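PDB 1F8F: benzyl alcohol dehydrogenase from Acinetobacter calcoaceticus, which catalyses the NAD-dependent oxidation of benzyl alcohol and probably related aryl alcohols to the corresponding aldehydes, as a zinc-containing medium-chain alcohol dehydrogenase. Local coordinates for residues V88-G92 with F139-S143; G172-T177 with V315-G319; L204-A209 with F337-L342. Residues are numbered along the deposited sequence.

Overall arrangement
From the N terminus, the chain first builds most of the GroES-like catalytic domain. Contact 1 (88-92 with 139-143) closes a loop there, bringing the end of strand 86-89 against a turn ahead of strand 148-152; the excursion between them carries the four-cysteine zinc site. It is complete before contact 2 opens. Contacts 2 (172-177 with 315-319) and 3 (204-209 with 337-342) cross, since 204-209 lies between the two segments of contact 2, and 337-342 beyond both. Together they tie the Rossmann domain to the catalytic one. Contact 2 touches both of the others: Gln176 and Glu316 touch contact 1 through Ser90 and Tyr91, while Ile175 packs on Ser205 and Phe337 of contact 3.

Contact 1 of 3, residues V88-G92 with F139-S143; sequences VLSYG and FFAQS
Strand 86-89 runs out at Leu89, and 90-92 continue in extended conformation past a tight left-handed turn: Phe140 (58/34) and Ala141 (55/34) both have positive phi, and Phe139 O accepts Gln142 N and Ser143 N, each at 3.0 Å. Facing CA atoms are Tyr91 and Phe140, and Gly92 and Ala141 (both 5.1 Å). The polar link is Gln142, whose p,t rotamer reaches back so that NE2 donates to Leu89 O at 3.1 Å; its OE1 is taken up by Ser144 OG and Gly67 N. Ser143 OG, bound to Phe139 N at 3.2 Å, braces the turn. This corner of the GroES-like domain borders the zinc of Cys44, His65 and Cys173, Phe140 being stacked on His65 about 5 Å from the metal. Apolar contacts complete the fit. Tyr91 CB meets Phe140 CD2 at 4.0 Å, while the Tyr91 ring, chi1 p, leads away to Glu316. Gly92 CA lies 3.9 Å from Ala141 CB, where any larger residue than glycine would crowd that methyl.

Contact 2 of 3, residues G172-T177 with V315-G319; sequences GCGIQT and VEGSG. With ZN (zinc ion), chain B; NAD (nicotinamide-adenine-dinucleotide), chain F.
The zinc site and the nicotinamide end of the NAD pocket meet here, at the cleft between the catalytic and coenzyme-binding domains. Cys173 is the N-cap residue of helix 174-186, and its t rotamer carries SG to the zinc at 2.2 Å, alongside Cys44 and His65. Segment 315-319 makes a type I' turn: Glu316 (48/35) and Gly317 (77/9) are its central residues, closed by Ser318 N to Val315 O at 3.0 Å. The turn lies against the first turn of the helix, with the CA atoms of Thr177 and Gly317 4.1 Å apart. Glycine is needed at 317, for besides its positive phi a CB would collide with Gln176 O. Such a loop at the C-terminal edge of the parallel Rossmann sheet, just after strand 310-313, is where medium-chain alcohol dehydrogenases hold the carboxamide: Glu316 N donates to NAD O7N at 2.7 Å, and Val314 O and Val288 O are also hydrogen-bonded to NAD. Thr177 OG1 donates to Cys173 O at 2.8 Å, so the hydroxyl is satisfied within the helix while it sits 3.5 Å from NAD C4N, the carbon that accepts hydride. Although Glu316 CB points away, the side chain (chi1 and chi2 both m) folds back over the helix start. Glu316 OE2 lies 3.6 Å from Cys173 SG, and Glu316 OE1 is 3.5 Å from Thr177 OG1 and 3.6 Å from Gln176 NE2, all approaches without a hydrogen bond; that amide is bound to Ser90 OG instead.

Contact 3 of 3, residues L204-A209 with F337-L342; sequences LSALLA and FPFDQL
Segment 204-209 is regular alpha helix, bonded Leu208 N to Leu204 O and Ala209 N to Ser205 O, both 3.0 Å. Opposite it the chain makes an inverse gamma turn centred on Pro338 (-84/63), with a weak 3.1 Å bond from Phe339 N to Phe337 O, then a 3-10 turn over 339-342. CA atoms pair Leu208 with Phe337 at 6.2 Å, Ser205 with Phe339 at 6.7 Å and Leu204 with Leu342 at 8.2 Å. Leu204 and Leu208, one turn apart and both m,t, point across: Leu204 CD1 meets Leu342 CD2 at 3.7 Å, Leu208 CB meets Phe337 CD1 at 3.8 Å, and Leu208 CD1 meets Pro338 CD at 3.9 Å. Phe337 turns its ring edge to Ser205 O, with CE1 4.0 Å away. Small Ser205 leaves room for Leu342 CD1, 3.9 Å from its OG, which is bonded to Ala201 O. Helix 201-213, whose start fits the Rossmann-type GxGxxG pattern, thus meets the catalytic-domain loop before strand 343-347, a buried apolar interdomain seam of the medium-chain dehydrogenase fold.

Contact 1 of 3, residues V88-G92 with F139-S143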
ATOM      1  N   VAL A  88      17.644 -10.352  23.548  1.00 26.17           N
ATOM      2  CA  VAL A  88      16.203 -10.480  23.874  1.00 22.42           C
ATOM      3  C   VAL A  88      15.662 -11.706  23.144  1.00 20.25           C
ATOM      4  O   VAL A  88      16.049 -11.919  21.981  1.00 18.98           O
ATOM      5  CB  VAL A  88      15.492  -9.160  23.532  1.00 21.72           C
ATOM      6  CG1 VAL A  88      13.973  -9.425  23.623  1.00 19.87           C
ATOM      7  CG2 VAL A  88      15.849  -8.032  24.506  1.00 22.13           C
ATOM      8  N   LEU A  89      15.009 -12.677  23.674  1.00 19.11           N
ATOM      9  CA  LEU A  89      14.569 -13.907  23.058  1.00 20.57           C
ATOM     10  C   LEU A  89      13.067 -13.749  22.767  1.00 25.23           C
ATOM     11  O   LEU A  89      12.239 -13.585  23.649  1.00 23.71           O
ATOM     12  CB  LEU A  89      14.605 -15.048  24.082  1.00 21.93           C
ATOM     13  CG  LEU A  89      15.903 -15.192  24.866  1.00 21.91           C
ATOM     14  CD1 LEU A  89      15.956 -16.576  25.546  1.00 23.21           C
ATOM     15  CD2 LEU A  89      17.130 -15.084  23.942  1.00 23.07           C
ATOM     16  N   SER A  90      12.755 -13.735  21.498  1.00 22.95           N
ATOM     17  CA  SER A  90      11.465 -13.503  20.918  1.00 22.36           C
ATOM     18  C   SER A  90      10.802 -14.837  20.590  1.00 23.25           C
ATOM     19  O   SER A  90      11.363 -15.878  20.950  1.00 20.76           O
ATOM     20  CB  SER A  90      11.612 -12.646  19.639  1.00 25.52           C
ATOM     21  OG  SER A  90      10.417 -12.125  19.117  1.00 26.71           O
ATOM     22  N   TYR A  91       9.634 -14.855  19.959  1.00 22.00           N
ATOM     23  CA  TYR A  91       8.969 -16.091  19.621  1.00 23.40           C
ATOM     24  C   TYR A  91       9.768 -16.899  18.578  1.00 25.65           C
ATOM     25  O   TYR A  91      10.803 -16.552  18.062  1.00 27.18           O
ATOM     26  CB  TYR A  91       7.559 -15.867  19.123  1.00 20.32           C
ATOM     27  CG  TYR A  91       7.471 -14.944  17.901  1.00 21.35           C
ATOM     28  CD1 TYR A  91       7.447 -15.461  16.604  1.00 21.10           C
ATOM     29  CD2 TYR A  91       7.339 -13.574  18.064  1.00 18.31           C
ATOM     30  CE1 TYR A  91       7.384 -14.623  15.493  1.00 20.62           C
ATOM     31  CE2 TYR A  91       7.263 -12.715  16.988  1.00 20.24           C
ATOM     32  CZ  TYR A  91       7.243 -13.259  15.712  1.00 20.85           C
ATOM     33  OH  TYR A  91       7.180 -12.400  14.641  1.00 21.52           O
ATOM     34  N   GLY A  92       9.248 -18.083  18.282  1.00 26.02           N
ATOM     35  CA  GLY A  92       9.733 -19.127  17.436  1.00 24.82           C
ATOM     36  C   GLY A  92       9.181 -19.267  16.032  1.00 26.46           C
ATOM     37  O   GLY A  92       8.015 -19.472  15.744  1.00 29.42           O
ATOM     38  N   PHE A 139       9.550 -23.929  24.809  1.00 30.72           N
ATOM     39  CA  PHE A 139       8.315 -23.159  24.889  1.00 28.98           C
ATOM     40  C   PHE A 139       8.548 -21.749  24.369  1.00 28.59           C
ATOM     41  O   PHE A 139       9.370 -20.982  24.843  1.00 26.14           O
ATOM     42  CB  PHE A 139       7.800 -23.154  26.333  1.00 27.61           C
ATOM     43  CG  PHE A 139       6.548 -22.336  26.512  1.00 27.92           C
ATOM     44  CD1 PHE A 139       5.395 -22.686  25.855  1.00 24.73           C
ATOM     45  CD2 PHE A 139       6.530 -21.228  27.365  1.00 27.21           C
ATOM     46  CE1 PHE A 139       4.235 -21.992  26.028  1.00 25.15           C
ATOM     47  CE2 PHE A 139       5.359 -20.508  27.516  1.00 26.75           C
ATOM     48  CZ  PHE A 139       4.210 -20.883  26.845  1.00 26.40           C
ATOM     49  N   PHE A 140       7.880 -21.430  23.270  1.00 29.61           N
ATOM     50  CA  PHE A 140       8.081 -20.231  22.484  1.00 29.01           C
ATOM     51  C   PHE A 140       9.563 -20.260  22.073  1.00 26.90           C
ATOM     52  O   PHE A 140      10.233 -19.240  22.101  1.00 23.41           O
ATOM     53  CB  PHE A 140       7.693 -18.948  23.202  1.00 30.55           C
ATOM     54  CG  PHE A 140       6.218 -18.584  23.178  1.00 31.25           C
ATOM     55  CD1 PHE A 140       5.205 -19.282  23.776  1.00 30.57           C
ATOM     56  CD2 PHE A 140       5.930 -17.407  22.456  1.00 30.39           C
ATOM     57  CE1 PHE A 140       3.911 -18.832  23.664  1.00 32.75           C
ATOM     58  CE2 PHE A 140       4.633 -16.943  22.346  1.00 31.98           C
ATOM     59  CZ  PHE A 140       3.609 -17.664  22.956  1.00 34.12           C
ATOM     60  N   ALA A 141      10.139 -21.438  21.840  1.00 25.36           N
ATOM     61  CA  ALA A 141      11.530 -21.663  21.513  1.00 25.75           C
ATOM     62  C   ALA A 141      12.544 -21.084  22.488  1.00 25.49           C
ATOM     63  O   ALA A 141      13.668 -20.687  22.104  1.00 22.38           O
ATOM     64  CB  ALA A 141      11.823 -21.142  20.079  1.00 23.38           C
ATOM     65  N   GLN A 142      12.197 -21.074  23.789  1.00 25.43           N
ATOM     66  CA  GLN A 142      13.136 -20.570  24.784  1.00 26.87           C
ATOM     67  C   GLN A 142      12.959 -21.236  26.151  1.00 25.87           C
ATOM     68  O   GLN A 142      13.977 -21.540  26.795  1.00 24.76           O
ATOM     69  CB  GLN A 142      13.037 -19.047  24.907  1.00 27.09           C
ATOM     70  CG  GLN A 142      11.688 -18.475  25.363  1.00 25.48           C
ATOM     71  CD  GLN A 142      11.846 -16.973  25.219  1.00 28.70           C
ATOM     72  OE1 GLN A 142      12.225 -16.166  26.062  1.00 27.85           O
ATOM     73  NE2 GLN A 142      11.494 -16.563  23.983  1.00 27.29           N
ATOM     74  N   SER A 143      11.727 -21.369  26.612  1.00 25.15           N
ATOM     75  CA  SER A 143      11.511 -21.959  27.966  1.00 28.37           C
ATOM     76  C   SER A 143      12.335 -21.119  28.945  1.00 27.04           C
ATOM     77  O   SER A 143      13.250 -21.642  29.517  1.00 26.35           O
ATOM     78  CB  SER A 143      11.979 -23.417  27.915  1.00 29.08           C
ATOM     79  OG  SER A 143      10.890 -24.311  27.745  1.00 26.22           O
TER

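Contact 2 of 3, residues G172-T177 with V315-G319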
ATOM      1  N   GLY A 172      10.287  -9.057  23.862  1.00 25.12           N
ATOM      2  CA  GLY A 172      10.115 -10.249  22.974  1.00 25.53           C
ATOM      3  C   GLY A 172       8.668 -10.749  22.856  1.00 27.22           C
ATOM      4  O   GLY A 172       8.419 -11.764  22.174  1.00 23.26           O
ATOM      5  N   CYS A 173       7.684 -10.151  23.540  1.00 24.83           N
ATOM      6  CA  CYS A 173       6.311 -10.532  23.443  1.00 27.58           C
ATOM      7  C   CYS A 173       5.312  -9.394  23.676  1.00 27.44           C
ATOM      8  O   CYS A 173       4.817  -8.827  22.701  1.00 28.81           O
ATOM      9  CB  CYS A 173       5.831 -11.655  24.381  1.00 27.71           C
ATOM     10  SG  CYS A 173       4.129 -12.207  24.017  1.00 26.92           S
ATOM     11  N   GLY A 174       4.872  -9.168  24.920  1.00 27.52           N
ATOM     12  CA  GLY A 174       3.800  -8.173  25.128  1.00 25.94           C
ATOM     13  C   GLY A 174       4.017  -6.741  24.639  1.00 26.72           C
ATOM     14  O   GLY A 174       3.046  -6.110  24.150  1.00 26.03           O
ATOM     15  N   ILE A 175       5.197  -6.148  24.789  1.00 24.22           N
ATOM     16  CA  ILE A 175       5.462  -4.785  24.333  1.00 24.28           C
ATOM     17  C   ILE A 175       5.499  -4.670  22.808  1.00 25.76           C
ATOM     18  O   ILE A 175       4.828  -3.809  22.265  1.00 21.96           O
ATOM     19  CB  ILE A 175       6.722  -4.206  24.985  1.00 22.82           C
ATOM     20  CG1 ILE A 175       6.835  -4.625  26.466  1.00 22.16           C
ATOM     21  CG2 ILE A 175       6.752  -2.667  24.882  1.00 19.26           C
ATOM     22  CD1 ILE A 175       5.721  -4.150  27.392  1.00 18.84           C
ATOM     23  N   GLN A 176       6.129  -5.628  22.085  1.00 26.00           N
ATOM     24  CA  GLN A 176       6.163  -5.664  20.639  1.00 24.84           C
ATOM     25  C   GLN A 176       4.763  -5.922  20.101  1.00 23.67           C
ATOM     26  O   GLN A 176       4.391  -5.411  19.029  1.00 22.53           O
ATOM     27  CB  GLN A 176       7.161  -6.637  19.998  1.00 23.73           C
ATOM     28  CG  GLN A 176       6.915  -8.139  20.001  1.00 22.74           C
ATOM     29  CD  GLN A 176       8.004  -8.901  19.253  1.00 24.45           C
ATOM     30  OE1 GLN A 176       8.769  -8.254  18.529  1.00 22.74           O
ATOM     31  NE2 GLN A 176       8.198 -10.216  19.370  1.00 21.54           N
ATOM     32  N   THR A 177       3.976  -6.688  20.861  1.00 22.62           N
ATOM     33  CA  THR A 177       2.640  -7.035  20.376  1.00 23.03           C
ATOM     34  C   THR A 177       1.767  -5.783  20.301  1.00 23.14           C
ATOM     35  O   THR A 177       1.078  -5.491  19.320  1.00 22.57           O
ATOM     36  CB  THR A 177       1.919  -8.104  21.243  1.00 24.56           C
ATOM     37  OG1 THR A 177       2.559  -9.378  21.174  1.00 21.58           O
ATOM     38  CG2 THR A 177       0.473  -8.308  20.775  1.00 23.70           C
ATOM     39  N   VAL A 315      -0.980 -11.291  15.203  1.00 25.45           N
ATOM     40  CA  VAL A 315      -0.096 -12.095  16.063  1.00 24.79           C
ATOM     41  C   VAL A 315       1.225 -11.358  16.276  1.00 22.55           C
ATOM     42  O   VAL A 315       1.878 -10.920  15.321  1.00 18.37           O
ATOM     43  CB  VAL A 315       0.286 -13.477  15.441  1.00 24.46           C
ATOM     44  CG1 VAL A 315       1.108 -14.390  16.360  1.00 24.21           C
ATOM     45  CG2 VAL A 315      -0.943 -14.256  15.000  1.00 24.51           C
ATOM     46  N   GLU A 316       1.619 -11.150  17.535  1.00 22.13           N
ATOM     47  CA  GLU A 316       2.858 -10.540  17.922  1.00 20.83           C
ATOM     48  C   GLU A 316       3.186  -9.248  17.195  1.00 21.86           C
ATOM     49  O   GLU A 316       4.362  -8.861  17.061  1.00 21.14           O
ATOM     50  CB  GLU A 316       4.028 -11.541  17.706  1.00 20.94           C
ATOM     51  CG  GLU A 316       3.836 -12.832  18.479  1.00 21.49           C
ATOM     52  CD  GLU A 316       4.412 -12.698  19.904  1.00 23.85           C
ATOM     53  OE1 GLU A 316       5.082 -11.700  20.258  1.00 24.46           O
ATOM     54  OE2 GLU A 316       4.196 -13.612  20.690  1.00 22.99           O
ATOM     55  N   GLY A 317       2.176  -8.435  16.876  1.00 22.28           N
ATOM     56  CA  GLY A 317       2.376  -7.125  16.296  1.00 21.29           C
ATOM     57  C   GLY A 317       2.722  -7.167  14.815  1.00 24.25           C
ATOM     58  O   GLY A 317       3.019  -6.081  14.271  1.00 27.05           O
ATOM     59  N   SER A 318       2.651  -8.274  14.119  1.00 22.54           N
ATOM     60  CA  SER A 318       3.045  -8.370  12.715  1.00 28.44           C
ATOM     61  C   SER A 318       4.415  -7.839  12.323  1.00 30.42           C
ATOM     62  O   SER A 318       4.561  -7.569  11.121  1.00 34.01           O
ATOM     63  CB  SER A 318       1.969  -7.679  11.853  1.00 27.64           C
ATOM     64  OG  SER A 318       0.694  -8.232  12.210  1.00 29.97           O
ATOM     65  N   GLY A 319       5.491  -7.665  13.108  1.00 30.48           N
ATOM     66  CA  GLY A 319       6.652  -7.127  12.311  1.00 30.90           C
ATOM     67  C   GLY A 319       7.647  -8.254  12.034  1.00 27.58           C
ATOM     68  O   GLY A 319       7.346  -9.432  11.949  1.00 27.38           O
TER
HETATM   69 ZN    ZN B 372       3.106 -13.319  25.566  1.00 42.42          ZN
HETATM   70  PA  NAD F 375      -3.462  -7.871  31.102  1.00 46.37           P
HETATM   71  O1A NAD F 375      -2.256  -7.141  31.608  1.00 44.19           O
HETATM   72  O2A NAD F 375      -4.173  -8.752  32.039  1.00 44.45           O
HETATM   73  O5B NAD F 375      -4.433  -6.873  30.341  1.00 47.34           O
HETATM   74  C5B NAD F 375      -5.793  -7.021  29.865  1.00 50.03           C
HETATM   75  C4B NAD F 375      -6.694  -5.942  30.449  1.00 50.64           C
HETATM   76  O4B NAD F 375      -8.079  -6.210  30.045  1.00 51.73           O
HETATM   77  C3B NAD F 375      -6.720  -5.806  31.981  1.00 50.24           C
HETATM   78  O3B NAD F 375      -6.207  -4.552  32.414  1.00 47.30           O
HETATM   79  C2B NAD F 375      -8.186  -5.915  32.392  1.00 50.76           C
HETATM   80  O2B NAD F 375      -8.615  -4.973  33.384  1.00 49.44           O
HETATM   81  C1B NAD F 375      -8.899  -5.651  31.055  1.00 52.24           C
HETATM   82  N9A NAD F 375     -10.234  -6.230  30.951  1.00 53.28           N
HETATM   83  C8A NAD F 375     -10.630  -7.528  31.143  1.00 54.10           C
HETATM   84  N7A NAD F 375     -11.939  -7.706  30.959  1.00 54.32           N
HETATM   85  C5A NAD F 375     -12.405  -6.441  30.646  1.00 54.44           C
HETATM   86  C6A NAD F 375     -13.689  -5.949  30.347  1.00 54.81           C
HETATM   87  N6A NAD F 375     -14.799  -6.679  30.292  1.00 55.88           N
HETATM   88  N1A NAD F 375     -13.799  -4.626  30.063  1.00 54.60           N
HETATM   89  C2A NAD F 375     -12.676  -3.844  30.106  1.00 53.81           C
HETATM   90  N3A NAD F 375     -11.454  -4.204  30.366  1.00 53.41           N
HETATM   91  C4A NAD F 375     -11.378  -5.518  30.641  1.00 53.26           C
HETATM   92  O3  NAD F 375      -2.937  -8.752  29.834  1.00 46.51           O
HETATM   93  PN  NAD F 375      -1.857  -8.295  28.753  1.00 46.55           P
HETATM   94  O1N NAD F 375      -2.044  -6.878  28.390  1.00 47.16           O
HETATM   95  O2N NAD F 375      -0.511  -8.605  29.256  1.00 47.84           O
HETATM   96  O5D NAD F 375      -2.281  -9.300  27.546  1.00 50.15           O
HETATM   97  C5D NAD F 375      -3.420  -8.969  26.734  1.00 51.48           C
HETATM   98  C4D NAD F 375      -4.004 -10.102  25.972  1.00 53.76           C
HETATM   99  O4D NAD F 375      -3.333 -10.325  24.690  1.00 53.56           O
HETATM  100  C3D NAD F 375      -4.226 -11.487  26.590  1.00 53.88           C
HETATM  101  O3D NAD F 375      -5.361 -12.098  25.945  1.00 54.37           O
HETATM  102  C2D NAD F 375      -2.975 -12.211  26.072  1.00 54.07           C
HETATM  103  O2D NAD F 375      -3.013 -13.622  26.214  1.00 54.23           O
HETATM  104  C1D NAD F 375      -3.108 -11.742  24.615  1.00 53.90           C
HETATM  105  N1N NAD F 375      -1.831 -11.866  23.919  1.00 52.71           N
HETATM  106  C2N NAD F 375      -1.902 -11.981  22.569  1.00 51.52           C
HETATM  107  C3N NAD F 375      -0.721 -12.046  21.855  1.00 49.08           C
HETATM  108  C7N NAD F 375      -0.677 -12.158  20.291  1.00 46.25           C
HETATM  109  O7N NAD F 375       0.412 -12.244  19.724  1.00 38.94           O
HETATM  110  N7N NAD F 375      -1.910 -12.144  19.669  1.00 44.05           N
HETATM  111  C4N NAD F 375       0.540 -11.960  22.516  1.00 50.33           C
HETATM  112  C5N NAD F 375       0.427 -11.285  23.752  1.00 51.45           C
HETATM  113  C6N NAD F 375      -0.713 -11.212  24.526  1.00 52.04           C

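Contact 3 of 3, residues L204-A209 with F337-L342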
ATOM      1  N   LEU A 204      -1.443  -0.537  26.777  1.00 22.55           N
ATOM      2  CA  LEU A 204      -0.679   0.648  27.161  1.00 23.07           C
ATOM      3  C   LEU A 204       0.564   0.710  26.321  1.00 24.21           C
ATOM      4  O   LEU A 204       0.949   1.813  25.993  1.00 24.04           O
ATOM      5  CB  LEU A 204      -0.432   0.680  28.675  1.00 24.04           C
ATOM      6  CG  LEU A 204      -1.515   0.974  29.681  1.00 22.99           C
ATOM      7  CD1 LEU A 204      -0.901   1.094  31.120  1.00 22.66           C
ATOM      8  CD2 LEU A 204      -2.229   2.300  29.424  1.00 24.15           C
ATOM      9  N   SER A 205       1.123  -0.438  25.852  1.00 25.55           N
ATOM     10  CA  SER A 205       2.205  -0.400  24.887  1.00 23.84           C
ATOM     11  C   SER A 205       1.699   0.228  23.580  1.00 23.18           C
ATOM     12  O   SER A 205       2.306   1.134  22.980  1.00 24.12           O
ATOM     13  CB  SER A 205       2.812  -1.781  24.615  1.00 25.06           C
ATOM     14  OG  SER A 205       3.468  -2.355  25.727  1.00 26.99           O
ATOM     15  N   ALA A 206       0.523  -0.150  23.144  1.00 21.52           N
ATOM     16  CA  ALA A 206      -0.109   0.376  21.915  1.00 22.20           C
ATOM     17  C   ALA A 206      -0.405   1.852  22.063  1.00 23.15           C
ATOM     18  O   ALA A 206      -0.340   2.574  21.067  1.00 19.81           O
ATOM     19  CB  ALA A 206      -1.414  -0.396  21.596  1.00 20.02           C
ATOM     20  N   LEU A 207      -0.859   2.219  23.297  1.00 23.58           N
ATOM     21  CA  LEU A 207      -1.163   3.635  23.515  1.00 24.22           C
ATOM     22  C   LEU A 207       0.127   4.474  23.361  1.00 22.30           C
ATOM     23  O   LEU A 207       0.084   5.483  22.673  1.00 19.28           O
ATOM     24  CB  LEU A 207      -1.810   3.899  24.867  1.00 25.92           C
ATOM     25  CG  LEU A 207      -2.026   5.398  25.157  1.00 28.91           C
ATOM     26  CD1 LEU A 207      -3.443   5.536  25.683  1.00 30.04           C
ATOM     27  CD2 LEU A 207      -0.935   5.938  26.067  1.00 25.43           C
ATOM     28  N   LEU A 208       1.231   4.045  23.958  1.00 22.22           N
ATOM     29  CA  LEU A 208       2.521   4.695  23.828  1.00 22.14           C
ATOM     30  C   LEU A 208       2.975   4.744  22.349  1.00 22.42           C
ATOM     31  O   LEU A 208       3.466   5.769  21.874  1.00 23.95           O
ATOM     32  CB  LEU A 208       3.639   4.019  24.651  1.00 20.17           C
ATOM     33  CG  LEU A 208       3.551   4.109  26.182  1.00 16.70           C
ATOM     34  CD1 LEU A 208       4.766   3.461  26.829  1.00 15.20           C
ATOM     35  CD2 LEU A 208       3.439   5.551  26.656  1.00 16.94           C
ATOM     36  N   ALA A 209       2.746   3.752  21.522  1.00 21.87           N
ATOM     37  CA  ALA A 209       3.093   3.737  20.113  1.00 23.25           C
ATOM     38  C   ALA A 209       2.221   4.642  19.264  1.00 22.80           C
ATOM     39  O   ALA A 209       2.740   5.183  18.296  1.00 21.51           O
ATOM     40  CB  ALA A 209       3.052   2.316  19.532  1.00 21.02           C
ATOM     41  N   PHE A 337       9.499   6.460  24.330  1.00 24.74           N
ATOM     42  CA  PHE A 337       8.621   5.278  24.515  1.00 23.88           C
ATOM     43  C   PHE A 337       8.955   4.669  25.855  1.00 24.50           C
ATOM     44  O   PHE A 337       9.848   3.803  25.959  1.00 21.84           O
ATOM     45  CB  PHE A 337       8.878   4.358  23.309  1.00 22.53           C
ATOM     46  CG  PHE A 337       8.211   3.038  23.297  1.00 20.15           C
ATOM     47  CD1 PHE A 337       6.855   2.946  23.027  1.00 19.69           C
ATOM     48  CD2 PHE A 337       8.935   1.899  23.597  1.00 19.42           C
ATOM     49  CE1 PHE A 337       6.229   1.700  23.032  1.00 21.07           C
ATOM     50  CE2 PHE A 337       8.288   0.667  23.578  1.00 19.85           C
ATOM     51  CZ  PHE A 337       6.948   0.549  23.294  1.00 21.50           C
ATOM     52  N   PRO A 338       8.363   5.254  26.906  1.00 26.30           N
ATOM     53  CA  PRO A 338       8.718   4.882  28.277  1.00 24.73           C
ATOM     54  C   PRO A 338       7.998   3.678  28.801  1.00 24.10           C
ATOM     55  O   PRO A 338       7.327   3.722  29.821  1.00 23.53           O
ATOM     56  CB  PRO A 338       8.461   6.225  28.972  1.00 26.20           C
ATOM     57  CG  PRO A 338       7.222   6.754  28.314  1.00 24.99           C
ATOM     58  CD  PRO A 338       7.387   6.370  26.879  1.00 23.94           C
ATOM     59  N   PHE A 339       8.186   2.491  28.211  1.00 26.09           N
ATOM     60  CA  PHE A 339       7.560   1.240  28.605  1.00 26.45           C
ATOM     61  C   PHE A 339       8.064   0.784  29.968  1.00 25.70           C
ATOM     62  O   PHE A 339       7.365  -0.020  30.568  1.00 24.23           O
ATOM     63  CB  PHE A 339       7.730   0.063  27.614  1.00 25.58           C
ATOM     64  CG  PHE A 339       9.111  -0.538  27.690  1.00 27.13           C
ATOM     65  CD1 PHE A 339      10.182   0.119  27.082  1.00 28.68           C
ATOM     66  CD2 PHE A 339       9.370  -1.680  28.407  1.00 26.18           C
ATOM     67  CE1 PHE A 339      11.475  -0.341  27.129  1.00 27.97           C
ATOM     68  CE2 PHE A 339      10.667  -2.160  28.507  1.00 28.14           C
ATOM     69  CZ  PHE A 339      11.708  -1.507  27.856  1.00 29.34           C
ATOM     70  N   ASP A 340       9.214   1.245  30.460  1.00 25.76           N
ATOM     71  CA  ASP A 340       9.656   0.954  31.807  1.00 28.38           C
ATOM     72  C   ASP A 340       8.633   1.358  32.875  1.00 27.97           C
ATOM     73  O   ASP A 340       8.708   0.910  34.021  1.00 25.65           O
ATOM     74  CB  ASP A 340      10.982   1.619  32.165  1.00 30.67           C
ATOM     75  CG  ASP A 340      11.041   3.118  32.153  1.00 31.72           C
ATOM     76  OD1 ASP A 340      10.251   3.834  31.515  1.00 32.07           O
ATOM     77  OD2 ASP A 340      11.915   3.646  32.866  1.00 34.89           O
ATOM     78  N   GLN A 341       7.653   2.205  32.590  1.00 29.22           N
ATOM     79  CA  GLN A 341       6.631   2.537  33.574  1.00 30.80           C
ATOM     80  C   GLN A 341       5.590   1.446  33.786  1.00 29.07           C
ATOM     81  O   GLN A 341       4.838   1.647  34.729  1.00 24.48           O
ATOM     82  CB  GLN A 341       5.904   3.861  33.311  1.00 33.34           C
ATOM     83  CG  GLN A 341       6.973   4.892  33.021  1.00 38.91           C
ATOM     84  CD  GLN A 341       6.899   6.172  33.765  1.00 44.13           C
ATOM     85  OE1 GLN A 341       6.927   6.124  35.018  1.00 45.55           O
ATOM     86  NE2 GLN A 341       6.832   7.237  32.933  1.00 46.53           N
ATOM     87  N   LEU A 342       5.581   0.362  33.014  1.00 28.62           N
ATOM     88  CA  LEU A 342       4.619  -0.713  33.284  1.00 29.29           C
ATOM     89  C   LEU A 342       5.223  -1.795  34.184  1.00 30.38           C
ATOM     90  O   LEU A 342       4.599  -2.831  34.507  1.00 31.49           O
ATOM     91  CB  LEU A 342       4.257  -1.326  31.920  1.00 28.77           C
ATOM     92  CG  LEU A 342       3.945  -0.353  30.789  1.00 31.96           C
ATOM     93  CD1 LEU A 342       3.648  -1.048  29.446  1.00 30.75           C
ATOM     94  CD2 LEU A 342       2.738   0.529  31.108  1.00 29.03           C
TER